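Local coordinates for peptidase M28 (Shewanella amazonensis SB2B, PDB 3IIB), which probably acts as a zinc-dependent carboxypeptidase or dipeptidase of family M28, with two zinc ions bound in the active site, at residues V27-L30 with T31-G35; F113-L116 with Q117-Q120; E318-L321 with E322-I326; T403-T407 with L408-N412. All coordinates share one frame; numbering follows the deposited sequence. Where two conformers were deposited one is given.

All four contacts are local, each within one continuous run of chain, but their settings differ. Contact 1, the end of helix 22-33, is mostly buried; contacts 2, 3 and 4 are partly buried. Contacts 1 and 4 have centres about 12 Å apart and pack on each other, Val27 CG2 meeting Ile411 CD1 at 3.6 Å. Both bond to the second subunit: Glu28 and Glu33 to its Arg215, Asp409 and Lys410 to its His178. Contacts 2 and 3 touch no other chain and use water at their margins: a threonine N-cap opens helix 116-120 in one, and a histidine closes a turn before strand 324-329 in the other. Contact 2 lies about 39 Å from contact 1, centre to centre.

Contact 1. Residues V27-L30 with T31-G35; sequences VESL and TVEVG
Ser29 and Glu33 meet one helical turn apart, where helix 22-33 ends: Ser29 OG donates to Glu33 OE2 at 2.6 Å, reaching the carboxylate from above its plane, 59° out of it. Thr31 turns its hydroxyl back along the helix. Placed between its own N and carbonyl carbon (chi1 57°), Thr31 OG1 donates to Val27 O at 2.8 Å, while Thr31 N reaches the same oxygen from the opposite face of the carbonyl plane. Val27 CG2 touches Thr31 CG2. Farther on, Leu30 CD1 rests on Val34 CG2 at 3.9 Å, the two side chains crossing obliquely. Leu30 O takes both Val34 N and Gly35 N, the latter at 3.0 Å in the carbonyl plane, as Val34 leaves helical geometry. A side chain on Gly35 would press on the carbonyl oxygen before it. Glu28 and Glu33 both form salt bridges with Arg215 of the second subunit, and Trp50 and Lys54 also bond to Ser29 OG. With an alanine at Glu33, Ser29 OG would probably lose this acceptor and Arg215 of the second subunit one carboxylate. That arginine probably eases any repulsion between the two carboxylates, 4.9 Å apart (Glu28 OE1 to Glu33 OE2).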
loop_
_atom_site.group_PDB
_atom_site.type_symbol
_atom_site.label_atom_id
_atom_site.label_comp_id
_atom_site.label_asym_id
_atom_site.label_seq_id
_atom_site.Cartn_x
_atom_site.Cartn_y
_atom_site.Cartn_z
ATOM N N VAL A 27 -16.583 9.124 11.862
ATOM C CA VAL A 27 -15.964 8.406 10.739
ATOM C C VAL A 27 -15.549 6.967 11.124
ATOM O O VAL A 27 -15.638 6.023 10.285
ATOM C CB VAL A 27 -14.822 9.174 10.030
ATOM C CG1 VAL A 27 -13.650 9.485 10.945
ATOM C CG2 VAL A 27 -14.345 8.355 8.784
ATOM N N GLU A 28 -15.179 6.773 12.387
ATOM C CA GLU A 28 -14.910 5.404 12.876
ATOM C C GLU A 28 -16.216 4.599 12.768
ATOM O O GLU A 28 -16.217 3.473 12.308
ATOM C CB GLU A 28 -14.406 5.416 14.306
ATOM C CG GLU A 28 -13.901 4.085 14.832
ATOM C CD GLU A 28 -14.992 3.183 15.425
ATOM O OE1 GLU A 28 -16.165 3.579 15.547
ATOM O OE2 GLU A 28 -14.643 2.039 15.787
ATOM N N SER A 29 -17.321 5.235 13.152
ATOM C CA SER A 29 -18.611 4.551 13.131
ATOM C C SER A 29 -19.013 4.123 11.716
ATOM O O SER A 29 -19.455 2.989 11.477
ATOM C CB SER A 29 -19.642 5.450 13.779
ATOM O OG SER A 29 -20.931 4.830 13.742
ATOM N N LEU A 30 -18.833 5.047 10.775
ATOM C CA LEU A 30 -19.246 4.821 9.402
ATOM C C LEU A 30 -18.386 3.721 8.774
ATOM O O LEU A 30 -18.891 2.760 8.155
ATOM C CB LEU A 30 -19.139 6.133 8.598
ATOM C CG LEU A 30 -19.456 6.106 7.086
ATOM C CD1 LEU A 30 -20.810 5.481 6.728
ATOM C CD2 LEU A 30 -19.309 7.534 6.495
ATOM N N THR A 31 -17.072 3.847 8.947
ATOM C CA THR A 31 -16.154 2.900 8.297
ATOM C C THR A 31 -16.258 1.499 8.907
ATOM O O THR A 31 -16.109 0.506 8.189
ATOM C CB THR A 31 -14.690 3.386 8.292
ATOM O OG1 THR A 31 -14.275 3.643 9.638
ATOM C CG2 THR A 31 -14.534 4.662 7.452
ATOM N N VAL A 32 -16.547 1.397 10.205
ATOM C CA VAL A 32 -16.705 0.076 10.853
ATOM C C VAL A 32 -18.094 -0.530 10.645
ATOM O O VAL A 32 -18.203 -1.700 10.264
ATOM C CB VAL A 32 -16.399 0.153 12.360
ATOM C CG1 VAL A 32 -16.695 -1.219 13.072
ATOM C CG2 VAL A 32 -14.951 0.625 12.584
ATOM N N GLU A 33 -19.149 0.273 10.848
ATOM C CA GLU A 33 -20.519 -0.258 10.875
ATOM C C GLU A 33 -21.188 -0.365 9.477
ATOM O O GLU A 33 -22.234 -0.997 9.345
ATOM C CB GLU A 33 -21.378 0.577 11.810
ATOM C CG GLU A 33 -20.850 0.671 13.263
ATOM C CD GLU A 33 -21.544 1.758 14.054
ATOM O OE1 GLU A 33 -22.724 2.007 13.761
ATOM O OE2 GLU A 33 -20.900 2.448 14.897
ATOM N N VAL A 34 -20.569 0.264 8.486
ATOM C CA VAL A 34 -20.975 0.195 7.098
ATOM C C VAL A 34 -19.846 -0.270 6.234
ATOM O O VAL A 34 -20.018 -1.248 5.511
ATOM C CB VAL A 34 -21.504 1.564 6.590
ATOM C CG1 VAL A 34 -22.091 1.458 5.167
ATOM C CG2 VAL A 34 -22.554 2.106 7.557
ATOM N N GLY A 35 -18.710 0.429 6.250
ATOM C CA GLY A 35 -17.637 0.130 5.323
ATOM C C GLY A 35 -17.884 0.750 3.947
ATOM O O GLY A 35 -18.580 1.766 3.832
#

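Contact 2. Residues F113-L116 with Q117-Q120; sequences FDTL and QDLQ
An N-cap starts helix 116-120, with one residue between the end of strand 106-113 and the cap residue Thr115; Asp118 stands three residues on. Asp118 N donates to Thr115 OG1 at 3.1 Å, with an N-H...O angle of 162°. A chi1 of 65° turns Thr115 OG1 toward this amide and leaves CG2 beside the backbone N. Asp118 OD2 lies 2.9 Å from Thr115 OG1, a weak bond whose proton is not settled. Asp118 OD2 also stands 3.8 Å from Asp114 OD2, the two carboxylate planes being turned 81° apart. Water 1 donates to both oxygens and so joins the two acids, while Arg112 pairs with the other oxygen of Asp114 and probably tempers the repulsion. The cap thus marks the passage from strand to helix, and Phe113, the last residue of the strand, folds its ring onto the first turn. Leu119 CD1 makes a CH-pi contact over one ring face, 3.9 Å from the centroid of Phe113 and offset toward the rim; the two side chains cross at about a right angle. Leu127 touches both. Leu116 CG lies 3.8 Å from Gln120 CD, with Ala160 of helix 145-163 packing against both residues.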
loop_
_atom_site.group_PDB
_atom_site.type_symbol
_atom_site.label_atom_id
_atom_site.label_comp_id
_atom_site.label_asym_id
_atom_site.label_seq_id
_atom_site.Cartn_x
_atom_site.Cartn_y
_atom_site.Cartn_z
ATOM N N PHE A 113 0.650 5.070 -24.576
ATOM C CA PHE A 113 0.433 6.492 -24.843
ATOM C C PHE A 113 0.811 7.280 -23.608
ATOM O O PHE A 113 0.551 6.833 -22.497
ATOM C CB PHE A 113 -1.045 6.715 -25.237
ATOM C CG PHE A 113 -1.401 6.015 -26.520
ATOM C CD1 PHE A 113 -1.140 6.630 -27.743
ATOM C CD2 PHE A 113 -1.885 4.695 -26.511
ATOM C CE1 PHE A 113 -1.379 5.947 -28.950
ATOM C CE2 PHE A 113 -2.123 4.022 -27.703
ATOM C CZ PHE A 113 -1.884 4.640 -28.916
ATOM N N ASP A 114 1.494 8.412 -23.800
ATOM C CA ASP A 114 1.854 9.263 -22.679
ATOM C C ASP A 114 0.624 9.786 -21.947
ATOM O O ASP A 114 0.657 9.952 -20.742
ATOM C CB ASP A 114 2.646 10.485 -23.108
ATOM C CG ASP A 114 4.002 10.177 -23.702
ATOM O OD1 ASP A 114 4.576 9.103 -23.487
ATOM O OD2 ASP A 114 4.510 11.079 -24.398
ATOM N N THR A 115 -0.446 10.077 -22.685
ATOM C CA THR A 115 -1.611 10.775 -22.158
ATOM C C THR A 115 -2.834 10.394 -22.992
ATOM O O THR A 115 -2.693 9.859 -24.089
ATOM C CB THR A 115 -1.453 12.308 -22.271
ATOM O OG1 THR A 115 -1.401 12.674 -23.662
ATOM C CG2 THR A 115 -0.166 12.800 -21.554
ATOM N N LEU A 116 -4.023 10.651 -22.443
ATOM C CA LEU A 116 -5.279 10.607 -23.193
ATOM C C LEU A 116 -5.197 11.381 -24.516
ATOM O O LEU A 116 -5.616 10.866 -25.553
ATOM C CB LEU A 116 -6.437 11.152 -22.335
ATOM C CG LEU A 116 -7.785 11.304 -23.067
ATOM C CD1 LEU A 116 -8.397 9.950 -23.486
ATOM C CD2 LEU A 116 -8.764 12.101 -22.193
ATOM N N GLN A 117 -4.637 12.592 -24.498
ATOM C CA GLN A 117 -4.528 13.381 -25.733
ATOM C C GLN A 117 -3.741 12.648 -26.820
ATOM O O GLN A 117 -4.128 12.637 -27.975
ATOM C CB GLN A 117 -3.896 14.744 -25.467
ATOM C CG GLN A 117 -3.995 15.716 -26.667
ATOM C CD GLN A 117 -5.441 15.942 -27.160
ATOM O OE1 GLN A 117 -5.837 15.450 -28.228
ATOM N NE2 GLN A 117 -6.229 16.685 -26.375
ATOM N N ASP A 118 -2.645 12.000 -26.422
ATOM C CA ASP A 118 -1.845 11.211 -27.354
ATOM C C ASP A 118 -2.631 10.051 -27.944
ATOM O O ASP A 118 -2.570 9.788 -29.137
ATOM C CB ASP A 118 -0.568 10.733 -26.668
ATOM C CG ASP A 118 0.390 11.880 -26.397
ATOM O OD1 ASP A 118 0.596 12.710 -27.310
ATOM O OD2 ASP A 118 0.930 11.967 -25.283
ATOM N N LEU A 119 -3.420 9.402 -27.109
ATOM C CA LEU A 119 -4.302 8.333 -27.558
ATOM C C LEU A 119 -5.337 8.878 -28.546
ATOM O O LEU A 119 -5.579 8.279 -29.600
ATOM C CB LEU A 119 -4.990 7.702 -26.356
ATOM C CG LEU A 119 -6.068 6.683 -26.646
ATOM C CD1 LEU A 119 -5.565 5.554 -27.597
ATOM C CD2 LEU A 119 -6.611 6.135 -25.304
ATOM N N GLN A 120 -5.919 10.027 -28.196
ATOM C CA GLN A 120 -6.920 10.675 -29.063
ATOM C C GLN A 120 -6.325 11.068 -30.428
ATOM O O GLN A 120 -7.038 11.065 -31.440
ATOM C CB GLN A 120 -7.533 11.896 -28.370
ATOM C CG GLN A 120 -8.493 11.547 -27.246
ATOM C CD GLN A 120 -8.888 12.727 -26.371
ATOM O OE1 GLN A 120 -8.075 13.619 -26.094
ATOM N NE2 GLN A 120 -10.140 12.710 -25.883
HETATM O O HOH W 1 3.131 13.595 -24.948
#

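Contact 3. Residues E318-L321 with E322-I326; sequences EAEL and EKHYI
This is a local turn contact in the loop between helix 308-316 and strand 324-329, where the His324 side chain bonds back to the main chain four residues earlier. The strand it leads into runs parallel to strand 247-257 in the mixed sheet. His324 ND1 donates to Glu320 O at 2.9 Å; the oxygen lies in the plane of the imidazole, whereas the nitrogen sits well above the carbonyl plane, 56° out of it. The backbone closes the turn with His324 N to Leu321 O, at 3.0 Å, as the chain passes into the strand. Water 2 runs between Glu318 O and Glu322 N. The other ring nitrogen, His324 NE2, is bonded to Tyr313 OH, so both have partners. Glu320 OE1 comes to 3.3 Å from His324 CE1, its carboxylate turned 71° from the ring plane, and is held chiefly by Arg296, with His317 also bonded to it. A leucine in place of His324 would probably leave Glu320 O without its side-chain donor and Tyr313 OH without its ring partner. Leu321 approaches over the ring, and its CD2 makes a CH-pi contact with one imidazole face, 4.1 Å from the His324 centroid and 10° off the ring normal.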
loop_
_atom_site.group_PDB
_atom_site.type_symbol
_atom_site.label_atom_id
_atom_site.label_comp_id
_atom_site.label_asym_id
_atom_site.label_seq_id
_atom_site.Cartn_x
_atom_site.Cartn_y
_atom_site.Cartn_z
ATOM N N GLU A 318 -35.357 23.480 -6.270
ATOM C CA GLU A 318 -35.340 24.621 -7.175
ATOM C C GLU A 318 -36.053 25.853 -6.602
ATOM O O GLU A 318 -35.486 26.938 -6.626
ATOM C CB GLU A 318 -35.990 24.220 -8.513
ATOM C CG GLU A 318 -36.108 25.333 -9.516
ATOM C CD GLU A 318 -36.869 24.909 -10.769
ATOM O OE1 GLU A 318 -37.403 23.774 -10.816
ATOM O OE2 GLU A 318 -36.939 25.730 -11.704
ATOM N N ALA A 319 -37.262 25.675 -6.069
ATOM C CA ALA A 319 -38.051 26.805 -5.542
ATOM C C ALA A 319 -37.454 27.363 -4.246
ATOM O O ALA A 319 -37.821 28.450 -3.847
ATOM C CB ALA A 319 -39.510 26.402 -5.275
ATOM N N GLU A 320 -36.586 26.580 -3.584
ATOM C CA GLU A 320 -35.972 26.942 -2.323
ATOM C C GLU A 320 -34.581 27.567 -2.496
ATOM O O GLU A 320 -34.003 28.067 -1.526
ATOM C CB GLU A 320 -35.853 25.691 -1.452
ATOM C CG GLU A 320 -35.703 25.970 0.015
ATOM C CD GLU A 320 -35.367 24.713 0.835
ATOM O OE1 GLU A 320 -34.653 23.820 0.319
ATOM O OE2 GLU A 320 -35.741 24.647 2.038
ATOM N N LEU A 321 -34.012 27.494 -3.696
ATOM C CA LEU A 321 -32.602 27.923 -3.888
ATOM C C LEU A 321 -32.381 29.399 -3.614
ATOM O O LEU A 321 -31.302 29.824 -3.198
ATOM C CB LEU A 321 -32.126 27.610 -5.310
ATOM C CG LEU A 321 -31.978 26.098 -5.599
ATOM C CD1 LEU A 321 -31.356 25.834 -6.964
ATOM C CD2 LEU A 321 -31.201 25.330 -4.525
ATOM N N GLU A 322 -33.394 30.210 -3.901
ATOM C CA GLU A 322 -33.254 31.624 -3.650
ATOM C C GLU A 322 -33.017 31.888 -2.174
ATOM O O GLU A 322 -32.356 32.862 -1.824
ATOM C CB GLU A 322 -34.517 32.355 -4.106
ATOM C CG GLU A 322 -34.364 33.826 -4.203
ATOM C CD GLU A 322 -35.459 34.417 -5.080
ATOM O OE1 GLU A 322 -36.556 34.699 -4.537
ATOM O OE2 GLU A 322 -35.195 34.649 -6.283
ATOM N N LYS A 323 -33.566 31.035 -1.316
ATOM C CA LYS A 323 -33.363 31.136 0.128
ATOM C C LYS A 323 -32.121 30.396 0.665
ATOM O O LYS A 323 -31.892 30.377 1.862
ATOM C CB LYS A 323 -34.625 30.663 0.854
ATOM C CG LYS A 323 -35.780 31.678 0.811
ATOM C CD LYS A 323 -35.491 32.878 1.711
ATOM C CE LYS A 323 -36.660 33.854 1.749
ATOM N NZ LYS A 323 -36.458 34.940 2.751
ATOM N N HIS A 324 -31.330 29.765 -0.206
ATOM C CA HIS A 324 -30.038 29.194 0.177
ATOM C C HIS A 324 -29.047 30.330 0.287
ATOM O O HIS A 324 -28.743 30.992 -0.698
ATOM C CB HIS A 324 -29.542 28.161 -0.823
ATOM C CG HIS A 324 -30.186 26.835 -0.655
ATOM N ND1 HIS A 324 -31.557 26.672 -0.706
ATOM C CD2 HIS A 324 -29.668 25.618 -0.370
ATOM C CE1 HIS A 324 -31.845 25.403 -0.494
ATOM N NE2 HIS A 324 -30.721 24.743 -0.270
ATOM N N TYR A 325 -28.616 30.629 1.489
ATOM C CA TYR A 325 -27.730 31.761 1.702
ATOM C C TYR A 325 -26.346 31.473 1.095
ATOM O O TYR A 325 -25.802 32.287 0.351
ATOM C CB TYR A 325 -27.653 32.042 3.195
ATOM C CG TYR A 325 -26.807 33.245 3.549
ATOM C CD1 TYR A 325 -27.163 34.532 3.137
ATOM C CD2 TYR A 325 -25.679 33.096 4.333
ATOM C CE1 TYR A 325 -26.369 35.634 3.483
ATOM C CE2 TYR A 325 -24.867 34.201 4.655
ATOM C CZ TYR A 325 -25.245 35.435 4.257
ATOM O OH TYR A 325 -24.418 36.485 4.593
ATOM N N ILE A 326 -25.786 30.311 1.436
ATOM C CA ILE A 326 -24.486 29.877 0.942
ATOM C C ILE A 326 -24.423 28.392 1.101
ATOM O O ILE A 326 -25.075 27.832 1.996
ATOM C CB ILE A 326 -23.333 30.570 1.684
ATOM C CG1 ILE A 326 -22.000 30.349 0.947
ATOM C CG2 ILE A 326 -23.249 30.074 3.131
ATOM C CD1 ILE A 326 -20.946 31.465 1.222
HETATM O O HOH W 2 -35.473 29.633 -5.904
HETATM O O HOH W 3 -36.559 30.308 -2.068
#

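Contact 4. Residues T403-T407 with L408-N412; sequences TPNDT and LDKIN
Lys410 NZ gathers five oxygens, more than its three N-H bonds can serve at once, so some must be shared or weak: two from Asn405, the Thr407 hydroxyl, a carboxylate oxygen of Asp409 and His178 O of the second subunit. Lys410 NZ donates to Asn405 O at 2.9 Å, lying 17° from that carbonyl plane. Lys410 NZ also donates to Asn405 OD1 at 2.8 Å, standing 70° above the amide plane. The two side chains cross at about a right angle. The lysine chain bends at chi2 (-47°) and again at chi4, carrying NZ back over the loop. A weak bond joins NZ to Thr407 OG1, and a salt bridge of 2.9 Å joins Lys410 NZ to Asp409 OD2, met on the syn side. Thr407 OG1 in turn donates to Asp409 OD1 at 2.7 Å, so the carboxylate is gripped at both oxygens. Lys410 N bonds to Thr407 O at 2.9 Å, in the 3-10 segment 408-410. An ST turn at Thr403 and a type I turn from Thr403 to Asp406 lead in from the zinc ligand His402. From the second subunit, His178 also bonds to Asp409 OD2, while Arg180 N reaches Asn405 OD1. The lysine's charge is probably offset by Asp409, with neutral oxygens from both subunits around it, in a loop whose Asn405 is about 10 Å from His402 (side chains).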
loop_
_atom_site.group_PDB
_atom_site.type_symbol
_atom_site.label_atom_id
_atom_site.label_comp_id
_atom_site.label_asym_id
_atom_site.label_seq_id
_atom_site.Cartn_x
_atom_site.Cartn_y
_atom_site.Cartn_z
ATOM N N THR A 403 -8.607 3.655 -3.731
ATOM C CA THR A 403 -7.906 2.380 -3.544
ATOM C C THR A 403 -8.470 1.555 -2.414
ATOM O O THR A 403 -9.210 2.083 -1.550
ATOM C CB THR A 403 -6.406 2.604 -3.215
ATOM O OG1 THR A 403 -6.292 3.102 -1.865
ATOM C CG2 THR A 403 -5.757 3.568 -4.251
ATOM N N PRO A 404 -8.059 0.274 -2.331
ATOM C CA PRO A 404 -8.334 -0.486 -1.098
ATOM C C PRO A 404 -7.669 0.053 0.161
ATOM O O PRO A 404 -7.978 -0.422 1.245
ATOM C CB PRO A 404 -7.812 -1.896 -1.410
ATOM C CG PRO A 404 -7.766 -1.953 -2.959
ATOM C CD PRO A 404 -7.451 -0.569 -3.388
ATOM N N ASN A 405 -6.730 0.984 -0.010
ATOM C CA ASN A 405 -6.022 1.595 1.075
ATOM C C ASN A 405 -6.739 2.817 1.643
ATOM O O ASN A 405 -6.232 3.429 2.576
ATOM C CB ASN A 405 -4.626 1.982 0.597
ATOM C CG ASN A 405 -3.549 1.737 1.618
ATOM O OD1 ASN A 405 -3.754 1.076 2.644
ATOM N ND2 ASN A 405 -2.344 2.271 1.326
ATOM N N ASP A 406 -7.927 3.163 1.137
ATOM C CA ASP A 406 -8.732 4.255 1.726
ATOM C C ASP A 406 -9.456 3.763 2.978
ATOM O O ASP A 406 -10.643 3.363 2.937
ATOM C CB ASP A 406 -9.704 4.856 0.716
ATOM C CG ASP A 406 -10.467 6.019 1.306
ATOM O OD1 ASP A 406 -10.105 6.371 2.452
ATOM O OD2 ASP A 406 -11.370 6.586 0.650
ATOM N N THR A 407 -8.700 3.773 4.070
ATOM C CA THR A 407 -9.124 3.179 5.334
ATOM C C THR A 407 -8.954 4.175 6.471
ATOM O O THR A 407 -8.251 5.181 6.339
ATOM C CB THR A 407 -8.339 1.859 5.643
ATOM O OG1 THR A 407 -6.944 2.119 5.685
ATOM C CG2 THR A 407 -8.604 0.772 4.595
ATOM N N LEU A 408 -9.556 3.852 7.610
ATOM C CA LEU A 408 -9.692 4.806 8.712
ATOM C C LEU A 408 -8.355 5.327 9.182
ATOM O O LEU A 408 -8.220 6.503 9.575
ATOM C CB LEU A 408 -10.462 4.138 9.867
ATOM C CG LEU A 408 -10.635 4.928 11.180
ATOM C CD1 LEU A 408 -11.488 6.170 10.997
ATOM C CD2 LEU A 408 -11.192 4.001 12.246
ATOM N N ASP A 409 -7.376 4.424 9.214
ATOM C CA ASP A 409 -6.029 4.755 9.680
ATOM C C ASP A 409 -5.298 5.781 8.825
ATOM O O ASP A 409 -4.196 6.232 9.216
ATOM C CB ASP A 409 -5.218 3.484 9.760
ATOM C CG ASP A 409 -5.247 2.697 8.442
ATOM O OD1 ASP A 409 -6.202 1.887 8.261
ATOM O OD2 ASP A 409 -4.371 2.999 7.592
ATOM N N LYS A 410 -5.860 6.118 7.662
ATOM C CA LYS A 410 -5.322 7.185 6.838
ATOM C C LYS A 410 -5.699 8.594 7.316
ATOM O O LYS A 410 -5.110 9.551 6.852
ATOM C CB LYS A 410 -5.698 7.009 5.379
ATOM C CG LYS A 410 -5.262 5.631 4.761
ATOM C CD LYS A 410 -3.796 5.236 5.073
ATOM C CE LYS A 410 -3.406 3.904 4.408
ATOM N NZ LYS A 410 -4.377 2.816 4.725
ATOM N N ILE A 411 -6.678 8.703 8.203
ATOM C CA ILE A 411 -7.148 9.998 8.714
ATOM C C ILE A 411 -6.255 10.408 9.887
ATOM O O ILE A 411 -6.074 9.627 10.838
ATOM C CB ILE A 411 -8.617 9.878 9.175
ATOM C CG1 ILE A 411 -9.535 9.686 7.948
ATOM C CG2 ILE A 411 -9.081 11.081 10.030
ATOM C CD1 ILE A 411 -10.939 9.498 8.313
ATOM N N ASN A 412 -5.688 11.608 9.787
ATOM C CA ASN A 412 -4.964 12.236 10.861
ATOM C C ASN A 412 -6.000 12.905 11.738
ATOM O O ASN A 412 -6.677 13.811 11.258
ATOM C CB ASN A 412 -4.000 13.295 10.317
ATOM C CG ASN A 412 -3.238 14.021 11.412
ATOM O OD1 ASN A 412 -3.811 14.637 12.303
ATOM N ND2 ASN A 412 -1.924 13.946 11.351
#